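Local coordinates for protein 3-hydroxyisobutyrate dehydrogenase (Salmonella typhimurium, PDB 3G0O) that probably oxidises L-threonate to 2-oxo-tetronate, using NAD(+) in preference to NADP(+) as the cosubstrate, at residues A[11-16]-A[66-71]; A[32-37]-A[59-64]. All coordinates share one frame; numbering follows the deposited sequence.

Interaction 1: A[11-16]-A[66-71]; sequences GIVGLG and DALVIL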
ATOM      1  N   GLY A  11     -18.465  27.742  -5.739  1.00 18.57           N
ATOM      2  CA  GLY A  11     -17.298  28.156  -6.492  1.00 18.59           C
ATOM      3  C   GLY A  11     -16.112  27.270  -6.143  1.00 19.53           C
ATOM      4  O   GLY A  11     -15.824  27.054  -4.963  1.00 18.72           O
ATOM      5  N   ILE A  12     -15.434  26.750  -7.163  1.00 17.81           N
ATOM      6  CA  ILE A  12     -14.264  25.894  -6.959  1.00 18.77           C
ATOM      7  C   ILE A  12     -13.018  26.685  -7.320  1.00 19.78           C
ATOM      8  O   ILE A  12     -12.850  27.081  -8.471  1.00 21.06           O
ATOM      9  CB  ILE A  12     -14.302  24.637  -7.858  1.00 19.00           C
ATOM     10  CG1 ILE A  12     -15.630  23.897  -7.683  1.00 19.11           C
ATOM     11  CG2 ILE A  12     -13.125  23.719  -7.514  1.00 18.37           C
ATOM     12  CD1 ILE A  12     -15.893  23.424  -6.267  1.00 18.26           C
ATOM     13  N   VAL A  13     -12.149  26.915  -6.337  1.00 19.42           N
ATOM     14  CA  VAL A  13     -10.912  27.658  -6.558  1.00 20.09           C
ATOM     15  C   VAL A  13      -9.751  26.670  -6.573  1.00 19.91           C
ATOM     16  O   VAL A  13      -9.474  26.005  -5.573  1.00 19.85           O
ATOM     17  CB  VAL A  13     -10.683  28.699  -5.449  1.00 19.35           C
ATOM     18  CG1 VAL A  13      -9.463  29.548  -5.775  1.00 21.07           C
ATOM     19  CG2 VAL A  13     -11.915  29.576  -5.301  1.00 21.77           C
ATOM     20  N   GLY A  14      -9.075  26.584  -7.711  1.00 19.49           N
ATOM     21  CA  GLY A  14      -7.978  25.642  -7.851  1.00 20.54           C
ATOM     22  C   GLY A  14      -8.510  24.521  -8.718  1.00 21.48           C
ATOM     23  O   GLY A  14      -9.166  23.602  -8.226  1.00 22.61           O
ATOM     24  N   LEU A  15      -8.244  24.603 -10.018  1.00 21.69           N
ATOM     25  CA  LEU A  15      -8.731  23.605 -10.953  1.00 22.39           C
ATOM     26  C   LEU A  15      -7.675  22.607 -11.416  1.00 24.98           C
ATOM     27  O   LEU A  15      -7.515  22.355 -12.615  1.00 23.84           O
ATOM     28  CB  LEU A  15      -9.370  24.301 -12.159  1.00 22.89           C
ATOM     29  CG  LEU A  15     -10.565  25.185 -11.779  1.00 23.96           C
ATOM     30  CD1 LEU A  15     -11.052  25.949 -13.005  1.00 24.47           C
ATOM     31  CD2 LEU A  15     -11.676  24.322 -11.191  1.00 23.67           C
ATOM     32  N   GLY A  16      -6.952  22.051 -10.451  1.00 24.14           N
ATOM     33  CA  GLY A  16      -5.953  21.048 -10.763  1.00 24.70           C
ATOM     34  C   GLY A  16      -6.722  19.761 -10.992  1.00 24.90           C
ATOM     35  O   GLY A  16      -7.927  19.803 -11.234  1.00 25.67           O
ATOM     36  N   ASP A  66     -22.826  30.212  -2.425  1.00 18.88           N
ATOM     37  CA  ASP A  66     -23.314  29.717  -1.150  1.00 18.32           C
ATOM     38  C   ASP A  66     -22.154  28.986  -0.479  1.00 20.00           C
ATOM     39  O   ASP A  66     -22.104  28.847   0.742  1.00 20.36           O
ATOM     40  CB  ASP A  66     -24.469  28.750  -1.383  1.00 19.99           C
ATOM     41  CG  ASP A  66     -25.672  29.431  -1.999  1.00 22.92           C
ATOM     42  OD1 ASP A  66     -26.302  30.247  -1.301  1.00 25.00           O
ATOM     43  OD2 ASP A  66     -25.983  29.166  -3.178  1.00 25.71           O
ATOM     44  N   ALA A  67     -21.218  28.524  -1.298  1.00 18.41           N
ATOM     45  CA  ALA A  67     -20.057  27.807  -0.791  1.00 19.08           C
ATOM     46  C   ALA A  67     -18.867  27.992  -1.713  1.00 18.68           C
ATOM     47  O   ALA A  67     -19.013  28.056  -2.933  1.00 18.18           O
ATOM     48  CB  ALA A  67     -20.377  26.319  -0.653  1.00 17.43           C
ATOM     49  N   LEU A  68     -17.687  28.084  -1.115  1.00 17.89           N
ATOM     50  CA  LEU A  68     -16.457  28.230  -1.879  1.00 18.18           C
ATOM     51  C   LEU A  68     -15.545  27.085  -1.454  1.00 17.76           C
ATOM     52  O   LEU A  68     -15.294  26.907  -0.261  1.00 21.25           O
ATOM     53  CB  LEU A  68     -15.778  29.564  -1.567  1.00 18.69           C
ATOM     54  CG  LEU A  68     -14.583  29.915  -2.459  1.00 19.01           C
ATOM     55  CD1 LEU A  68     -15.095  30.389  -3.814  1.00 18.33           C
ATOM     56  CD2 LEU A  68     -13.737  31.001  -1.808  1.00 20.18           C
ATOM     57  N   VAL A  69     -15.076  26.301  -2.419  1.00 17.50           N
ATOM     58  CA  VAL A  69     -14.172  25.186  -2.127  1.00 17.13           C
ATOM     59  C   VAL A  69     -12.783  25.589  -2.604  1.00 18.21           C
ATOM     60  O   VAL A  69     -12.614  26.018  -3.746  1.00 18.36           O
ATOM     61  CB  VAL A  69     -14.592  23.892  -2.868  1.00 18.82           C
ATOM     62  CG1 VAL A  69     -13.681  22.732  -2.461  1.00 17.82           C
ATOM     63  CG2 VAL A  69     -16.044  23.566  -2.568  1.00 19.09           C
ATOM     64  N   ILE A  70     -11.791  25.458  -1.728  1.00 18.21           N
ATOM     65  CA  ILE A  70     -10.426  25.824  -2.074  1.00 18.43           C
ATOM     66  C   ILE A  70      -9.517  24.601  -2.113  1.00 18.75           C
ATOM     67  O   ILE A  70      -9.172  24.027  -1.075  1.00 18.73           O
ATOM     68  CB  ILE A  70      -9.866  26.848  -1.067  1.00 18.95           C
ATOM     69  CG1 ILE A  70     -10.812  28.052  -0.985  1.00 19.04           C
ATOM     70  CG2 ILE A  70      -8.469  27.288  -1.485  1.00 20.69           C
ATOM     71  CD1 ILE A  70     -10.405  29.092   0.043  1.00 17.44           C
ATOM     72  N   LEU A  71      -9.142  24.202  -3.324  1.00 18.36           N
ATOM     73  CA  LEU A  71      -8.274  23.047  -3.531  1.00 20.73           C
ATOM     74  C   LEU A  71      -6.933  23.534  -4.064  1.00 22.06           C
ATOM     75  O   LEU A  71      -6.706  23.575  -5.275  1.00 22.32           O
ATOM     76  CB  LEU A  71      -8.924  22.081  -4.527  1.00 20.56           C
ATOM     77  CG  LEU A  71     -10.203  21.383  -4.048  1.00 22.84           C
ATOM     78  CD1 LEU A  71     -11.132  21.140  -5.217  1.00 24.76           C
ATOM     79  CD2 LEU A  71      -9.851  20.074  -3.360  1.00 24.04           C
TER
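The peptide groups of Gly11 and Val13 meet those of Ala67, Val69 and Leu71 edge to edge, as flat groups in a parallel sheet. Ile12 and Val69 stand on one face, and Val13, Leu68 and Ile70 on the other. Gly11 N donates to Ala67 O, and Val69 N returns a bond to Gly11 O. Val13 N then reaches Val69 O at 2.8 Å. Leu71 N closes the ladder on Val13 O at 2.9 Å. On the first face Ile12 and Val69 lie side by side, with Ile12 CD1 3.7 Å from Val69 CB. Ile12 CG2 also meets Leu71 CD1 at 4.0 Å. On the second face Val13 CG2 touches Leu68 CD1 at 3.6 Å. Leu68 CG is anti to its backbone N (chi1 -172°), and from there the CD1 branch comes over Gly11, 3.6 Å from Gly11 O. Helix 17-28 packs on the Ile12 face and helix 75-82 on the Val13 face. Past the strand, a side chain at Gly14's backbone angles (106°/96°) would jam against the preceding carbonyl O. Gly14 and Gly16 are consistent with the first two glycines of a Rossmann-type GxGxxG turn. The four backbone bonds fix the parallel register, and apolar side chains meet on both faces.

Interaction 2: A[32-37]-A[59-64]; sequences STWGAD and REFAGV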
ATOM      1  N   SER A  32     -25.158  25.233  -9.398  1.00 23.68           N
ATOM      2  CA  SER A  32     -24.655  26.319 -10.236  1.00 22.88           C
ATOM      3  C   SER A  32     -23.175  26.392  -9.888  1.00 22.41           C
ATOM      4  O   SER A  32     -22.806  26.810  -8.793  1.00 21.57           O
ATOM      5  CB  SER A  32     -25.355  27.635  -9.896  1.00 22.67           C
ATOM      6  OG  SER A  32     -26.696  27.623 -10.355  1.00 24.35           O
ATOM      7  N   THR A  33     -22.335  25.998 -10.836  1.00 21.01           N
ATOM      8  CA  THR A  33     -20.896  25.939 -10.612  1.00 21.90           C
ATOM      9  C   THR A  33     -20.030  27.027 -11.244  1.00 21.91           C
ATOM     10  O   THR A  33     -20.153  27.340 -12.430  1.00 22.15           O
ATOM     11  CB  THR A  33     -20.369  24.558 -11.068  1.00 22.15           C
ATOM     12  OG1 THR A  33     -21.146  23.533 -10.438  1.00 21.68           O
ATOM     13  CG2 THR A  33     -18.895  24.378 -10.701  1.00 21.11           C
ATOM     14  N   TRP A  34     -19.141  27.588 -10.427  1.00 20.40           N
ATOM     15  CA  TRP A  34     -18.208  28.622 -10.862  1.00 21.25           C
ATOM     16  C   TRP A  34     -16.803  28.077 -10.601  1.00 22.80           C
ATOM     17  O   TRP A  34     -16.602  27.302  -9.662  1.00 21.97           O
ATOM     18  CB  TRP A  34     -18.387  29.907 -10.053  1.00 22.53           C
ATOM     19  CG  TRP A  34     -19.766  30.497 -10.104  1.00 25.07           C
ATOM     20  CD1 TRP A  34     -20.872  30.065  -9.430  1.00 26.27           C
ATOM     21  CD2 TRP A  34     -20.179  31.636 -10.864  1.00 26.65           C
ATOM     22  NE1 TRP A  34     -21.952  30.866  -9.724  1.00 25.58           N
ATOM     23  CE2 TRP A  34     -21.554  31.838 -10.607  1.00 28.14           C
ATOM     24  CE3 TRP A  34     -19.522  32.501 -11.749  1.00 26.17           C
ATOM     25  CZ2 TRP A  34     -22.283  32.880 -11.192  1.00 28.01           C
ATOM     26  CZ3 TRP A  34     -20.247  33.539 -12.335  1.00 28.19           C
ATOM     27  CH2 TRP A  34     -21.614  33.715 -12.056  1.00 28.85           C
ATOM     28  N   GLY A  35     -15.842  28.481 -11.426  1.00 21.53           N
ATOM     29  CA  GLY A  35     -14.473  28.024 -11.255  1.00 22.27           C
ATOM     30  C   GLY A  35     -13.457  29.148 -11.322  1.00 22.64           C
ATOM     31  O   GLY A  35     -13.680  30.163 -11.981  1.00 23.93           O
ATOM     32  N   ALA A  36     -12.333  28.976 -10.636  1.00 21.85           N
ATOM     33  CA  ALA A  36     -11.281  29.984 -10.640  1.00 22.42           C
ATOM     34  C   ALA A  36      -9.916  29.311 -10.671  1.00 24.40           C
ATOM     35  O   ALA A  36      -9.602  28.495  -9.805  1.00 22.89           O
ATOM     36  CB  ALA A  36     -11.392  30.869  -9.410  1.00 22.18           C
ATOM     37  N   ASP A  37      -9.115  29.651 -11.675  1.00 24.52           N
ATOM     38  CA  ASP A  37      -7.776  29.088 -11.816  1.00 26.32           C
ATOM     39  C   ASP A  37      -6.994  29.918 -12.829  1.00 27.72           C
ATOM     40  O   ASP A  37      -7.571  30.459 -13.779  1.00 27.20           O
ATOM     41  CB  ASP A  37      -7.847  27.640 -12.306  1.00 26.64           C
ATOM     42  CG  ASP A  37      -6.539  26.888 -12.092  1.00 28.92           C
ATOM     43  OD1 ASP A  37      -6.292  26.438 -10.951  1.00 28.14           O
ATOM     44  OD2 ASP A  37      -5.753  26.760 -13.056  1.00 29.24           O
ATOM     45  N   ARG A  59     -12.947  36.582  -7.411  1.00 28.17           N
ATOM     46  CA  ARG A  59     -13.510  37.882  -7.043  1.00 30.84           C
ATOM     47  C   ARG A  59     -14.799  38.189  -7.808  1.00 31.27           C
ATOM     48  O   ARG A  59     -15.685  38.857  -7.285  1.00 31.71           O
ATOM     49  CB  ARG A  59     -12.492  39.011  -7.286  1.00 32.08           C
ATOM     50  CG  ARG A  59     -11.155  38.807  -6.583  1.00 35.76           C
ATOM     51  CD  ARG A  59     -10.209  40.001  -6.726  1.00 37.32           C
ATOM     52  NE  ARG A  59      -8.824  39.554  -6.613  1.00 39.95           N
ATOM     53  CZ  ARG A  59      -8.153  38.968  -7.599  1.00 40.75           C
ATOM     54  NH1 ARG A  59      -8.738  38.783  -8.772  1.00 43.04           N
ATOM     55  NH2 ARG A  59      -6.916  38.527  -7.411  1.00 41.15           N
ATOM     56  N   GLU A  60     -14.909  37.685  -9.034  1.00 31.86           N
ATOM     57  CA  GLU A  60     -16.090  37.932  -9.859  1.00 32.95           C
ATOM     58  C   GLU A  60     -17.369  37.269  -9.329  1.00 30.99           C
ATOM     59  O   GLU A  60     -18.470  37.779  -9.550  1.00 31.14           O
ATOM     60  CB  GLU A  60     -15.847  37.446 -11.298  1.00 36.43           C
ATOM     61  CG  GLU A  60     -14.374  37.413 -11.753  1.00 40.68           C
ATOM     62  CD  GLU A  60     -13.815  38.762 -12.158  1.00 43.04           C
ATOM     63  OE1 GLU A  60     -14.007  39.745 -11.407  1.00 44.59           O
ATOM     64  OE2 GLU A  60     -13.164  38.841 -13.228  1.00 44.40           O
ATOM     65  N   PHE A  61     -17.236  36.140  -8.636  1.00 27.50           N
ATOM     66  CA  PHE A  61     -18.418  35.440  -8.138  1.00 25.50           C
ATOM     67  C   PHE A  61     -18.484  35.161  -6.637  1.00 24.86           C
ATOM     68  O   PHE A  61     -19.503  34.679  -6.146  1.00 24.69           O
ATOM     69  CB  PHE A  61     -18.590  34.126  -8.916  1.00 23.45           C
ATOM     70  CG  PHE A  61     -17.400  33.207  -8.834  1.00 22.91           C
ATOM     71  CD1 PHE A  61     -17.134  32.485  -7.669  1.00 21.44           C
ATOM     72  CD2 PHE A  61     -16.532  33.074  -9.914  1.00 22.13           C
ATOM     73  CE1 PHE A  61     -16.019  31.643  -7.583  1.00 22.41           C
ATOM     74  CE2 PHE A  61     -15.417  32.236  -9.840  1.00 22.60           C
ATOM     75  CZ  PHE A  61     -15.159  31.521  -8.673  1.00 22.78           C
ATOM     76  N   ALA A  62     -17.415  35.468  -5.908  1.00 25.25           N
ATOM     77  CA  ALA A  62     -17.381  35.224  -4.466  1.00 26.18           C
ATOM     78  C   ALA A  62     -18.577  35.832  -3.736  1.00 26.01           C
ATOM     79  O   ALA A  62     -19.038  35.300  -2.725  1.00 24.82           O
ATOM     80  CB  ALA A  62     -16.083  35.768  -3.879  1.00 25.32           C
ATOM     81  N   GLY A  63     -19.082  36.944  -4.258  1.00 26.60           N
ATOM     82  CA  GLY A  63     -20.211  37.604  -3.630  1.00 27.29           C
ATOM     83  C   GLY A  63     -21.561  36.928  -3.785  1.00 27.58           C
ATOM     84  O   GLY A  63     -22.529  37.354  -3.155  1.00 28.99           O
ATOM     85  N   VAL A  64     -21.650  35.880  -4.599  1.00 27.00           N
ATOM     86  CA  VAL A  64     -22.933  35.207  -4.790  1.00 26.67           C
ATOM     87  C   VAL A  64     -22.950  33.725  -4.442  1.00 25.40           C
ATOM     88  O   VAL A  64     -24.022  33.125  -4.330  1.00 24.15           O
ATOM     89  CB  VAL A  64     -23.436  35.341  -6.247  1.00 28.66           C
ATOM     90  CG1 VAL A  64     -23.499  36.806  -6.641  1.00 29.59           C
ATOM     91  CG2 VAL A  64     -22.535  34.554  -7.190  1.00 28.39           C
TER
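Trp34 and Phe61 lie antiparallel alongside each other, each placing its CB over the other's ring. Trp34 CB sits above the centre of the Phe61 ring, 3.5 Å from the centroid and only 5° off the normal. In return, Phe61 CB lies over one face of the indole, displaced toward the rim. Its closest indole atom is Trp34 CE3, 3.4 Å from Phe61 CB. Both are CH-pi contacts. The planes themselves meet obliquely, at 32°. Phe61 CG stands between its own backbone N and carbonyl carbon (chi1 58°), which sets the ring beneath Trp34 CB. The edge of the Phe61 ring faces the strand beyond Trp34. There Phe61 CE2 approaches Gly35 O at 3.4 Å, and Phe61 CZ touches Ala36 CB at 3.9 Å. Val64 CG2 adds a looser contact, 4.3 Å from Trp34 CZ2. Val64 N bonds to Phe61 O within the loop, linking the two residues that touch Trp34. The indole NE1 takes no part here; it is hydrogen-bonded to His9 ND1 on the neighbouring strand. The contact joins the loop before strand 67-70 to strand 32-36 of the Rossmann sheet. No hydrogen bond crosses it, which implies that apolar and CH-pi contacts hold the loop against the strand.

How the interactions relate
Both contacts belong to the NAD-binding domain and meet at one sheet, where strands 9-13 and 32-36 are neighbours. Interaction 1 is in the buried middle of that sheet and relies on backbone hydrogen bonds. Interaction 2 lies farther out and relies on aromatic and apolar side chains; its centre lies about 20 Å from the centre of the chain, against about 12 Å for that of interaction 1. Its Phe61 is buried, but Val64 is exposed. The two touch directly: Ile12 N probably bonds to Trp34 O, and Leu15 N probably bonds to Asp37 OD1. Phe61 CE1 also packs on Gly11 CA, at 3.9 Å. Strand 9-13 thus pairs with 67-70 on one edge and 32-36 on the other.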